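Local coordinates for putative aminooxidase (Propionibacterium acnes, PDB 2BA9), which isomerises polyunsaturated fatty acids, producing conjugated linoleic acid, as an FAD-containing enzyme of the flavin amine oxidoreductase family, at residues S66-I70 with N407-H413; G127-H133 with Y180-D186. All blocks are in the same frame, centred on the assembly; numbering follows the deposited sequence.

Contact 1. Residues S66-I70 with N407-H413; sequences SYDTI and NFDEVCH. With NA (sodium ion), chain B; FAD (flavin-adenine dinucleotide), chain D.
This buried contact packs the start of helix 68-77 against the start of helix 408-423, beside the pyrimidine end of the flavin. Ser-66 and Tyr-67 lead into the first helix; Tyr-67 is its N-cap and the centre of an inverse gamma turn. Asn-407 is the N-cap of the second helix, and its OD1 accepts from Glu-410 N at 2.8 Å. The CA atoms come closest at Thr-69 and His-413, 5.5 Å, and at Ile-70 and Asp-409, 5.8 Å.

Asp-409, chi1 t, is the polar centre. Its OD1 accepts from Ile-70 N at 3.2 Å, an amide of the first helical turn. Water 1 donates to Ser-66 O (2.7 Å) and Asp-409 OD2 (3.0 Å); water 2 donates to Asp-409 OD2 (2.9 Å) and accepts from Thr-69 N (3.0 Å). Asp-409 CB lies over the Tyr-67 ring, 3.3 Å from the centroid, a CH-pi contact. Glu-410 OE2 binds the sodium ion at 2.3 Å, together with Lys-183 O.

The edge of Tyr-67 meets the face of Phe-408 (chi1 p) in an offset edge-to-face pair, centroids 5.4 Å apart and planes at 89°. Ile-70 CG1 reaches Phe-408 CD1 at 3.7 Å, and Ile-70 CD1 reaches Cys-412 SG at 3.8 Å. Tyr-67 OH (2.7 Å) and Phe-408 N (3.0 Å) both donate to FAD O2. A helix N-terminus directed at flavin O2 is common in flavoenzymes of this fold.

Helix 16-28 packs on Thr-69, Val-411 and Cys-412. Helix 204-215 covers Ile-70, Phe-408 and Cys-412 through Met-208 and Phe-209.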
ATOM      1  N   SER A  66      -8.052   3.661 -13.419  1.00 26.49           N
ATOM      2  CA  SER A  66      -6.810   4.406 -13.669  1.00 26.91           C
ATOM      3  C   SER A  66      -5.549   3.627 -13.227  1.00 27.25           C
ATOM      4  O   SER A  66      -4.464   4.191 -13.176  1.00 27.42           O
ATOM      5  CB  SER A  66      -6.849   5.800 -13.003  1.00 26.83           C
ATOM      6  OG  SER A  66      -6.967   5.733 -11.581  1.00 26.34           O
ATOM      7  N   TYR A  67      -5.683   2.341 -12.916  1.00 27.47           N
ATOM      8  CA  TYR A  67      -4.512   1.512 -12.580  1.00 27.46           C
ATOM      9  C   TYR A  67      -3.804   1.068 -13.867  1.00 26.85           C
ATOM     10  O   TYR A  67      -3.730  -0.122 -14.167  1.00 26.56           O
ATOM     11  CB  TYR A  67      -4.930   0.301 -11.735  1.00 27.67           C
ATOM     12  CG  TYR A  67      -4.891   0.503 -10.226  1.00 29.18           C
ATOM     13  CD1 TYR A  67      -5.135   1.752  -9.644  1.00 29.36           C
ATOM     14  CD2 TYR A  67      -4.632  -0.577  -9.381  1.00 28.50           C
ATOM     15  CE1 TYR A  67      -5.081   1.921  -8.269  1.00 29.45           C
ATOM     16  CE2 TYR A  67      -4.584  -0.423  -8.012  1.00 30.29           C
ATOM     17  CZ  TYR A  67      -4.815   0.822  -7.457  1.00 31.10           C
ATOM     18  OH  TYR A  67      -4.765   0.961  -6.082  1.00 31.28           O
ATOM     19  N   ASP A  68      -3.269   2.031 -14.611  1.00 26.67           N
ATOM     20  CA  ASP A  68      -2.709   1.766 -15.946  1.00 26.33           C
ATOM     21  C   ASP A  68      -1.610   0.696 -15.946  1.00 25.57           C
ATOM     22  O   ASP A  68      -1.616  -0.196 -16.795  1.00 25.56           O
ATOM     23  CB  ASP A  68      -2.190   3.059 -16.587  1.00 26.79           C
ATOM     24  CG  ASP A  68      -3.337   4.000 -17.080  1.00 28.34           C
ATOM     25  OD1 ASP A  68      -4.450   3.525 -17.398  1.00 27.75           O
ATOM     26  OD2 ASP A  68      -3.109   5.228 -17.165  1.00 28.67           O
ATOM     27  N   THR A  69      -0.683   0.770 -14.990  1.00 24.52           N
ATOM     28  CA  THR A  69       0.425  -0.194 -14.936  1.00 23.82           C
ATOM     29  C   THR A  69      -0.092  -1.598 -14.604  1.00 23.36           C
ATOM     30  O   THR A  69       0.329  -2.574 -15.216  1.00 21.84           O
ATOM     31  CB  THR A  69       1.513   0.245 -13.944  1.00 24.03           C
ATOM     32  OG1 THR A  69       1.829   1.630 -14.177  1.00 22.83           O
ATOM     33  CG2 THR A  69       2.769  -0.590 -14.113  1.00 23.01           C
ATOM     34  N   ILE A  70      -1.029  -1.697 -13.669  1.00 23.45           N
ATOM     35  CA  ILE A  70      -1.650  -2.995 -13.384  1.00 23.98           C
ATOM     36  C   ILE A  70      -2.375  -3.538 -14.617  1.00 24.25           C
ATOM     37  O   ILE A  70      -2.342  -4.741 -14.859  1.00 24.69           O
ATOM     38  CB  ILE A  70      -2.609  -2.976 -12.162  1.00 23.91           C
ATOM     39  CG1 ILE A  70      -1.874  -2.456 -10.909  1.00 25.12           C
ATOM     40  CG2 ILE A  70      -3.179  -4.387 -11.909  1.00 22.90           C
ATOM     41  CD1 ILE A  70      -0.445  -3.043 -10.696  1.00 22.28           C
ATOM     42  N   ASN A 407       0.505   1.430  -2.282  1.00 26.22           N
ATOM     43  CA  ASN A 407      -0.473   0.667  -3.095  1.00 26.13           C
ATOM     44  C   ASN A 407       0.192  -0.006  -4.285  1.00 25.35           C
ATOM     45  O   ASN A 407       1.316   0.351  -4.651  1.00 24.18           O
ATOM     46  CB  ASN A 407      -1.766   1.470  -3.402  1.00 26.55           C
ATOM     47  CG  ASN A 407      -1.793   2.210  -4.771  1.00 27.29           C
ATOM     48  OD1 ASN A 407      -1.181   1.824  -5.770  1.00 28.86           O
ATOM     49  ND2 ASN A 407      -2.607   3.264  -4.807  1.00 27.76           N
ATOM     50  N   PHE A 408      -0.462  -1.034  -4.834  1.00 25.44           N
ATOM     51  CA  PHE A 408       0.236  -1.925  -5.767  1.00 25.64           C
ATOM     52  C   PHE A 408       0.349  -1.354  -7.186  1.00 25.76           C
ATOM     53  O   PHE A 408       1.261  -1.716  -7.928  1.00 26.51           O
ATOM     54  CB  PHE A 408      -0.273  -3.383  -5.722  1.00 26.14           C
ATOM     55  CG  PHE A 408      -1.736  -3.578  -6.077  1.00 26.29           C
ATOM     56  CD1 PHE A 408      -2.156  -3.626  -7.405  1.00 26.92           C
ATOM     57  CD2 PHE A 408      -2.668  -3.833  -5.081  1.00 27.73           C
ATOM     58  CE1 PHE A 408      -3.491  -3.857  -7.725  1.00 26.74           C
ATOM     59  CE2 PHE A 408      -4.009  -4.052  -5.400  1.00 27.53           C
ATOM     60  CZ  PHE A 408      -4.413  -4.051  -6.729  1.00 27.49           C
ATOM     61  N   ASP A 409      -0.518  -0.427  -7.563  1.00 25.40           N
ATOM     62  CA  ASP A 409      -0.304   0.256  -8.835  1.00 25.84           C
ATOM     63  C   ASP A 409       0.837   1.257  -8.718  1.00 25.72           C
ATOM     64  O   ASP A 409       1.651   1.385  -9.627  1.00 25.80           O
ATOM     65  CB  ASP A 409      -1.564   0.964  -9.320  1.00 25.59           C
ATOM     66  CG  ASP A 409      -1.380   1.575 -10.693  1.00 25.64           C
ATOM     67  OD1 ASP A 409      -1.326   0.811 -11.696  1.00 23.65           O
ATOM     68  OD2 ASP A 409      -1.270   2.819 -10.759  1.00 27.29           O
ATOM     69  N   GLU A 410       0.909   1.946  -7.584  1.00 26.12           N
ATOM     70  CA  GLU A 410       1.902   3.000  -7.401  1.00 26.39           C
ATOM     71  C   GLU A 410       3.303   2.426  -7.412  1.00 26.23           C
ATOM     72  O   GLU A 410       4.192   2.985  -8.069  1.00 26.44           O
ATOM     73  CB  GLU A 410       1.654   3.801  -6.120  1.00 26.62           C
ATOM     74  CG  GLU A 410       0.416   4.707  -6.173  1.00 28.45           C
ATOM     75  CD  GLU A 410       0.529   5.862  -7.181  1.00 29.61           C
ATOM     76  OE1 GLU A 410       1.586   6.517  -7.248  1.00 30.53           O
ATOM     77  OE2 GLU A 410      -0.462   6.132  -7.901  1.00 32.85           O
ATOM     78  N   VAL A 411       3.503   1.311  -6.706  1.00 25.46           N
ATOM     79  CA  VAL A 411       4.814   0.674  -6.650  1.00 25.21           C
ATOM     80  C   VAL A 411       5.231   0.070  -7.999  1.00 25.26           C
ATOM     81  O   VAL A 411       6.394   0.170  -8.380  1.00 25.41           O
ATOM     82  CB  VAL A 411       4.932  -0.397  -5.525  1.00 25.00           C
ATOM     83  CG1 VAL A 411       4.519   0.197  -4.153  1.00 24.43           C
ATOM     84  CG2 VAL A 411       4.151  -1.632  -5.858  1.00 25.24           C
ATOM     85  N   CYS A 412       4.293  -0.555  -8.706  1.00 25.13           N
ATOM     86  CA  CYS A 412       4.589  -1.152 -10.006  1.00 25.14           C
ATOM     87  C   CYS A 412       4.920  -0.050 -11.020  1.00 25.08           C
ATOM     88  O   CYS A 412       5.887  -0.164 -11.766  1.00 24.36           O
ATOM     89  CB  CYS A 412       3.417  -1.998 -10.505  1.00 25.14           C
ATOM     90  SG  CYS A 412       3.105  -3.503  -9.535  1.00 26.69           S
ATOM     91  N   HIS A 413       4.109   1.009 -11.025  1.00 25.00           N
ATOM     92  CA  HIS A 413       4.342   2.212 -11.857  1.00 24.67           C
ATOM     93  C   HIS A 413       5.717   2.849 -11.570  1.00 24.76           C
ATOM     94  O   HIS A 413       6.462   3.238 -12.491  1.00 23.90           O
ATOM     95  CB  HIS A 413       3.193   3.204 -11.617  1.00 24.56           C
ATOM     96  CG  HIS A 413       3.173   4.382 -12.544  1.00 25.40           C
ATOM     97  ND1 HIS A 413       2.280   5.422 -12.391  1.00 25.59           N
ATOM     98  CD2 HIS A 413       3.948   4.708 -13.604  1.00 24.79           C
ATOM     99  CE1 HIS A 413       2.491   6.324 -13.330  1.00 23.80           C
ATOM    100  NE2 HIS A 413       3.495   5.913 -14.081  1.00 25.45           N
TER
HETATM  101 NA    NA B2001      -1.486   8.049  -8.740  1.00 41.99          NA
HETATM  102  PA  FAD D 500       5.167  -5.856  -0.430  1.00 19.59           P
HETATM  103  O1A FAD D 500       3.823  -6.117  -1.044  1.00 19.96           O
HETATM  104  O2A FAD D 500       5.214  -5.733   1.079  1.00 19.83           O
HETATM  105  O5B FAD D 500       6.146  -7.064  -0.814  1.00 20.92           O
HETATM  106  C5B FAD D 500       7.482  -6.981  -0.377  1.00 23.05           C
HETATM  107  C4B FAD D 500       8.189  -8.297  -0.618  1.00 23.62           C
HETATM  108  O4B FAD D 500       9.536  -8.174  -0.207  1.00 24.57           O
HETATM  109  C3B FAD D 500       7.543  -9.445   0.161  1.00 23.93           C
HETATM  110  O3B FAD D 500       7.240 -10.508  -0.714  1.00 23.63           O
HETATM  111  C2B FAD D 500       8.580  -9.798   1.200  1.00 24.35           C
HETATM  112  O2B FAD D 500       8.500 -11.156   1.632  1.00 24.46           O
HETATM  113  C1B FAD D 500       9.876  -9.339   0.509  1.00 24.38           C
HETATM  114  N9A FAD D 500      10.934  -9.101   1.507  1.00 23.97           N
HETATM  115  C8A FAD D 500      10.870  -8.293   2.623  1.00 24.64           C
HETATM  116  N7A FAD D 500      12.054  -8.376   3.292  1.00 23.58           N
HETATM  117  C5A FAD D 500      12.872  -9.227   2.614  1.00 24.46           C
HETATM  118  C6A FAD D 500      14.181  -9.697   2.842  1.00 23.92           C
HETATM  119  N6A FAD D 500      15.002  -9.000   3.692  1.00 23.78           N
HETATM  120  N1A FAD D 500      14.751 -10.564   1.915  1.00 24.67           N
HETATM  121  C2A FAD D 500      14.036 -11.018   0.816  1.00 25.15           C
HETATM  122  N3A FAD D 500      12.745 -10.551   0.606  1.00 24.60           N
HETATM  123  C4A FAD D 500      12.166  -9.693   1.492  1.00 24.25           C
HETATM  124  N1  FAD D 500      -3.064  -1.805  -2.552  1.00 25.89           N
HETATM  125  C2  FAD D 500      -3.889  -1.277  -3.525  1.00 28.77           C
HETATM  126  O2  FAD D 500      -3.410  -0.878  -4.586  1.00 25.85           O
HETATM  127  N3  FAD D 500      -5.246  -1.173  -3.290  1.00 29.83           N
HETATM  128  C4  FAD D 500      -5.783  -1.622  -2.102  1.00 29.28           C
HETATM  129  O4  FAD D 500      -7.009  -1.531  -1.932  1.00 30.85           O
HETATM  130  C4X FAD D 500      -4.950  -2.171  -1.121  1.00 27.21           C
HETATM  131  N5  FAD D 500      -5.449  -2.611   0.093  1.00 24.38           N
HETATM  132  C5X FAD D 500      -4.663  -3.299   0.997  1.00 24.27           C
HETATM  133  C6  FAD D 500      -5.223  -3.856   2.145  1.00 23.47           C
HETATM  134  C7  FAD D 500      -4.424  -4.580   3.027  1.00 23.93           C
HETATM  135  C7M FAD D 500      -5.066  -5.180   4.246  1.00 23.84           C
HETATM  136  C8  FAD D 500      -3.065  -4.735   2.766  1.00 23.67           C
HETATM  137  C8M FAD D 500      -2.163  -5.501   3.685  1.00 22.83           C
HETATM  138  C9  FAD D 500      -2.514  -4.170   1.619  1.00 23.66           C
HETATM  139  C9A FAD D 500      -3.299  -3.438   0.727  1.00 24.16           C
HETATM  140  N10 FAD D 500      -2.760  -2.841  -0.427  1.00 23.80           N
HETATM  141  C10 FAD D 500      -3.585  -2.274  -1.371  1.00 25.30           C
HETATM  142  C1' FAD D 500      -1.310  -2.496  -0.506  1.00 20.63           C
HETATM  143  C2' FAD D 500      -0.553  -3.426  -1.445  1.00 19.91           C
HETATM  144  O2' FAD D 500      -0.847  -4.796  -1.193  1.00 21.29           O
HETATM  145  C3' FAD D 500       0.931  -3.142  -1.270  1.00 20.46           C
HETATM  146  O3' FAD D 500       1.159  -1.735  -1.389  1.00 20.43           O
HETATM  147  C4' FAD D 500       1.757  -3.917  -2.283  1.00 20.53           C
HETATM  148  O4' FAD D 500       1.750  -5.311  -1.996  1.00 24.59           O
HETATM  149  C5' FAD D 500       3.170  -3.351  -2.286  1.00 21.46           C
HETATM  150  O5' FAD D 500       4.034  -4.217  -2.966  1.00 20.30           O
HETATM  151  P   FAD D 500       5.625  -4.179  -2.658  1.00 20.53           P
HETATM  152  O1P FAD D 500       6.345  -5.244  -3.464  1.00 20.58           O
HETATM  153  O2P FAD D 500       6.115  -2.806  -2.961  1.00 23.73           O
HETATM  154  O3P FAD D 500       5.794  -4.539  -1.103  1.00 21.28           O
HETATM  155  O   HOH W   1      -2.996   5.267 -11.151  1.00 31.43           O
HETATM  156  O   HOH W   2      -0.222   3.249 -13.375  1.00 25.03           O
HETATM  157  O   HOH W   3       0.791   8.824  -8.582  1.00 24.73           O
HETATM  158  O   HOH W   4      -3.638   7.425  -8.064  1.00 31.30           O
HETATM  159  O   HOH W   5      -2.251   9.998  -9.100  1.00 26.37           O

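Contact 2. Residues G127-H133 with Y180-D186; sequences GYDANGH and YVLKYLD. With NA (sodium ion), chain B.
Lys-183, near the end of helix 178-184, has the most surface buried here and reaches into the loop 127-133. Its CA is 4.7 Å from that of Asp-129. With chi1 m, chi2 and chi3 t and chi4 m, the side chain extends and then bends at its tip. Lys-183 NZ donates to Tyr-128 O at 2.9 Å and to Ala-130 O at 2.7 Å, so both carbonyls face the ammonium group.

Tyr-128, chi1 p, is at the second position of a type I beta turn, Gly-127 to Ala-130, closed by Ala-130 N to Gly-127 O at 3.1 Å. Its CD1 packs on Leu-182 CB at 3.5 Å, while its OH bonds to Phe-187 N.

The turn and the helix end together frame a sodium site. Lys-183 O binds the ion at 2.5 Å; Glu-410 OE2 and waters 3, 4 and 5 bind it too. Waters 3 and 5 donate to Asp-129 O, water 4 to Tyr-184 O. Asp-186 OD2 accepts from water 5 and, with Asp-129 OD2 4.3 Å away, from water 6. Asp-186 is the N-cap of the next helix, and its OD1 bonds to Thr-189 OG1.

His-133, chi1 m, lies with its ring face over Lys-183 CE, a CH-pi contact 4.0 Å from the centroid. His-133 CE1 meets Tyr-180 CE1 at 3.6 Å. The histidine also bonds to Tyr-379 OH and Ser-404 O, and Tyr-180 OH to Tyr-384.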
ATOM      1  N   GLY A 127       0.374  18.765 -10.863  1.00 28.08           N
ATOM      2  CA  GLY A 127       1.581  17.950 -10.717  1.00 28.11           C
ATOM      3  C   GLY A 127       1.610  17.101  -9.463  1.00 27.92           C
ATOM      4  O   GLY A 127       2.324  16.103  -9.399  1.00 28.28           O
ATOM      5  N   TYR A 128       0.837  17.504  -8.462  1.00 27.56           N
ATOM      6  CA  TYR A 128       0.642  16.729  -7.227  1.00 27.30           C
ATOM      7  C   TYR A 128       0.479  15.210  -7.439  1.00 27.23           C
ATOM      8  O   TYR A 128       0.898  14.404  -6.586  1.00 26.84           O
ATOM      9  CB  TYR A 128      -0.595  17.263  -6.468  1.00 27.15           C
ATOM     10  CG  TYR A 128      -1.923  16.749  -7.014  1.00 26.59           C
ATOM     11  CD1 TYR A 128      -2.537  15.650  -6.444  1.00 25.57           C
ATOM     12  CD2 TYR A 128      -2.553  17.354  -8.102  1.00 26.67           C
ATOM     13  CE1 TYR A 128      -3.739  15.169  -6.922  1.00 26.01           C
ATOM     14  CE2 TYR A 128      -3.772  16.867  -8.598  1.00 25.76           C
ATOM     15  CZ  TYR A 128      -4.353  15.775  -7.994  1.00 26.26           C
ATOM     16  OH  TYR A 128      -5.554  15.257  -8.456  1.00 27.72           O
ATOM     17  N   ASP A 129      -0.136  14.832  -8.563  1.00 26.77           N
ATOM     18  CA  ASP A 129      -0.543  13.448  -8.798  1.00 26.39           C
ATOM     19  C   ASP A 129       0.493  12.576  -9.485  1.00 26.40           C
ATOM     20  O   ASP A 129       0.249  11.395  -9.689  1.00 26.39           O
ATOM     21  CB  ASP A 129      -1.873  13.384  -9.552  1.00 26.62           C
ATOM     22  CG  ASP A 129      -1.859  14.139 -10.869  1.00 26.86           C
ATOM     23  OD1 ASP A 129      -0.934  14.935 -11.117  1.00 24.80           O
ATOM     24  OD2 ASP A 129      -2.807  13.939 -11.649  1.00 27.62           O
ATOM     25  N   ALA A 130       1.653  13.140  -9.812  1.00 26.30           N
ATOM     26  CA  ALA A 130       2.750  12.361 -10.385  1.00 26.17           C
ATOM     27  C   ALA A 130       3.180  11.204  -9.434  1.00 25.99           C
ATOM     28  O   ALA A 130       3.179  11.333  -8.191  1.00 25.30           O
ATOM     29  CB  ALA A 130       3.937  13.272 -10.722  1.00 26.17           C
ATOM     30  N   ASN A 131       3.511  10.069 -10.036  1.00 25.29           N
ATOM     31  CA  ASN A 131       4.008   8.928  -9.295  1.00 25.48           C
ATOM     32  C   ASN A 131       5.383   9.272  -8.715  1.00 25.88           C
ATOM     33  O   ASN A 131       6.180   9.965  -9.349  1.00 25.95           O
ATOM     34  CB  ASN A 131       4.061   7.701 -10.215  1.00 24.98           C
ATOM     35  CG  ASN A 131       4.673   6.492  -9.553  1.00 24.98           C
ATOM     36  OD1 ASN A 131       5.854   6.230  -9.732  1.00 24.44           O
ATOM     37  ND2 ASN A 131       3.876   5.749  -8.778  1.00 23.58           N
ATOM     38  N   GLY A 132       5.641   8.821  -7.495  1.00 26.74           N
ATOM     39  CA  GLY A 132       6.906   9.116  -6.819  1.00 27.01           C
ATOM     40  C   GLY A 132       6.960  10.557  -6.340  1.00 27.24           C
ATOM     41  O   GLY A 132       5.987  11.301  -6.501  1.00 27.52           O
ATOM     42  N   HIS A 133       8.088  10.934  -5.743  1.00 26.84           N
ATOM     43  CA  HIS A 133       8.254  12.251  -5.119  1.00 26.67           C
ATOM     44  C   HIS A 133       9.486  13.016  -5.630  1.00 26.84           C
ATOM     45  O   HIS A 133       9.813  14.096  -5.115  1.00 26.92           O
ATOM     46  CB  HIS A 133       8.321  12.100  -3.583  1.00 26.43           C
ATOM     47  CG  HIS A 133       7.154  11.361  -2.991  1.00 25.94           C
ATOM     48  ND1 HIS A 133       6.193  11.975  -2.215  1.00 25.91           N
ATOM     49  CD2 HIS A 133       6.802  10.056  -3.054  1.00 25.46           C
ATOM     50  CE1 HIS A 133       5.300  11.084  -1.829  1.00 25.97           C
ATOM     51  NE2 HIS A 133       5.640   9.911  -2.333  1.00 26.10           N
ATOM     52  N   TYR A 180       1.215  12.069   0.061  1.00 25.20           N
ATOM     53  CA  TYR A 180       0.866  10.656   0.009  1.00 25.47           C
ATOM     54  C   TYR A 180      -0.608  10.499  -0.353  1.00 25.08           C
ATOM     55  O   TYR A 180      -0.951   9.726  -1.244  1.00 26.02           O
ATOM     56  CB  TYR A 180       1.177   9.969   1.344  1.00 25.21           C
ATOM     57  CG  TYR A 180       2.644   9.971   1.689  1.00 24.31           C
ATOM     58  CD1 TYR A 180       3.560   9.240   0.931  1.00 23.83           C
ATOM     59  CD2 TYR A 180       3.119  10.698   2.773  1.00 25.39           C
ATOM     60  CE1 TYR A 180       4.911   9.236   1.239  1.00 24.06           C
ATOM     61  CE2 TYR A 180       4.472  10.696   3.101  1.00 25.43           C
ATOM     62  CZ  TYR A 180       5.371   9.970   2.329  1.00 25.80           C
ATOM     63  OH  TYR A 180       6.723   9.976   2.665  1.00 25.36           O
ATOM     64  N   VAL A 181      -1.469  11.268   0.308  1.00 24.76           N
ATOM     65  CA  VAL A 181      -2.920  11.091   0.169  1.00 24.60           C
ATOM     66  C   VAL A 181      -3.329  11.294  -1.282  1.00 25.23           C
ATOM     67  O   VAL A 181      -4.038  10.456  -1.852  1.00 24.44           O
ATOM     68  CB  VAL A 181      -3.723  12.079   1.062  1.00 24.96           C
ATOM     69  CG1 VAL A 181      -5.264  11.906   0.837  1.00 24.65           C
ATOM     70  CG2 VAL A 181      -3.316  11.918   2.563  1.00 22.38           C
ATOM     71  N   LEU A 182      -2.842  12.398  -1.858  1.00 25.11           N
ATOM     72  CA  LEU A 182      -3.290  12.879  -3.156  1.00 25.43           C
ATOM     73  C   LEU A 182      -2.609  12.192  -4.359  1.00 25.64           C
ATOM     74  O   LEU A 182      -3.101  12.290  -5.491  1.00 26.27           O
ATOM     75  CB  LEU A 182      -3.169  14.405  -3.205  1.00 25.17           C
ATOM     76  CG  LEU A 182      -4.170  15.098  -2.256  1.00 24.71           C
ATOM     77  CD1 LEU A 182      -3.816  16.559  -1.994  1.00 24.59           C
ATOM     78  CD2 LEU A 182      -5.596  14.976  -2.820  1.00 22.93           C
ATOM     79  N   LYS A 183      -1.508  11.483  -4.105  1.00 25.95           N
ATOM     80  CA  LYS A 183      -0.885  10.600  -5.102  1.00 25.88           C
ATOM     81  C   LYS A 183      -1.643   9.276  -5.239  1.00 26.01           C
ATOM     82  O   LYS A 183      -1.706   8.714  -6.332  1.00 26.91           O
ATOM     83  CB  LYS A 183       0.606  10.357  -4.789  1.00 25.80           C
ATOM     84  CG  LYS A 183       1.475  11.569  -5.125  1.00 25.18           C
ATOM     85  CD  LYS A 183       2.961  11.366  -4.843  1.00 25.09           C
ATOM     86  CE  LYS A 183       3.714  12.674  -5.000  1.00 24.49           C
ATOM     87  NZ  LYS A 183       3.566  13.294  -6.368  1.00 22.97           N
ATOM     88  N   TYR A 184      -2.210   8.785  -4.140  1.00 25.77           N
ATOM     89  CA  TYR A 184      -3.158   7.664  -4.155  1.00 25.78           C
ATOM     90  C   TYR A 184      -4.556   8.151  -4.533  1.00 25.68           C
ATOM     91  O   TYR A 184      -5.053   7.881  -5.645  1.00 25.99           O
ATOM     92  CB  TYR A 184      -3.145   6.962  -2.785  1.00 25.97           C
ATOM     93  CG  TYR A 184      -4.351   6.110  -2.423  1.00 25.91           C
ATOM     94  CD1 TYR A 184      -5.072   5.411  -3.393  1.00 24.57           C
ATOM     95  CD2 TYR A 184      -4.750   5.981  -1.094  1.00 25.71           C
ATOM     96  CE1 TYR A 184      -6.163   4.660  -3.055  1.00 26.53           C
ATOM     97  CE2 TYR A 184      -5.833   5.208  -0.741  1.00 25.66           C
ATOM     98  CZ  TYR A 184      -6.538   4.542  -1.723  1.00 26.67           C
ATOM     99  OH  TYR A 184      -7.628   3.767  -1.401  1.00 28.06           O
ATOM    100  N   LEU A 185      -5.188   8.889  -3.632  1.00 25.49           N
ATOM    101  CA  LEU A 185      -6.511   9.444  -3.906  1.00 25.63           C
ATOM    102  C   LEU A 185      -6.380  10.777  -4.618  1.00 25.60           C
ATOM    103  O   LEU A 185      -6.684  11.835  -4.068  1.00 26.03           O
ATOM    104  CB  LEU A 185      -7.335   9.573  -2.628  1.00 25.48           C
ATOM    105  CG  LEU A 185      -7.808   8.256  -1.998  1.00 25.21           C
ATOM    106  CD1 LEU A 185      -8.282   8.503  -0.579  1.00 26.26           C
ATOM    107  CD2 LEU A 185      -8.916   7.604  -2.808  1.00 23.53           C
ATOM    108  N   ASP A 186      -5.913  10.725  -5.858  1.00 25.68           N
ATOM    109  CA  ASP A 186      -5.973  11.895  -6.710  1.00 25.39           C
ATOM    110  C   ASP A 186      -7.437  12.085  -7.077  1.00 24.91           C
ATOM    111  O   ASP A 186      -8.278  11.217  -6.779  1.00 25.25           O
ATOM    112  CB  ASP A 186      -5.048  11.802  -7.935  1.00 25.73           C
ATOM    113  CG  ASP A 186      -5.342  10.621  -8.845  1.00 26.36           C
ATOM    114  OD1 ASP A 186      -6.230   9.794  -8.570  1.00 23.84           O
ATOM    115  OD2 ASP A 186      -4.625  10.512  -9.864  1.00 31.32           O
TER
HETATM  116 NA    NA B2001      -1.486   8.049  -8.740  1.00 41.99          NA
HETATM  117  O   HOH W   5      -2.251   9.998  -9.100  1.00 26.37           O
HETATM  118  O   HOH W   6      -4.948  12.530 -11.423  1.00 28.87           O
HETATM  119  O   HOH W   3       0.791   8.824  -8.582  1.00 24.73           O
HETATM  120  O   HOH W   4      -3.638   7.425  -8.064  1.00 31.30           O

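Overall arrangement
Contact 2 is nested in sequence within the 336-residue span between the segments of contact 1. Their centres lie 12 Å apart. The shared sodium ion is bound by Glu-410 OE2 (2.3 Å) and Lys-183 O (2.5 Å), its two protein ligands; waters 3, 4 and 5 belong to both contacts. Glu-410 OE1 also probably hydrogen-bonds to Asn-131 ND2 at 2.9 Å. His-413 ND1 packs on Asn-131 CB, and Asn-407 ND2 on Tyr-184 CD1, both at 3.6 Å. Contact 1 touches FAD directly, whereas in contact 2 the side chain of Tyr-180 is about 11 Å from it. The ion joins helix 178-184 directly to the flavin-binding helix 408-423; loop 127-133 joins through waters 3 and 5.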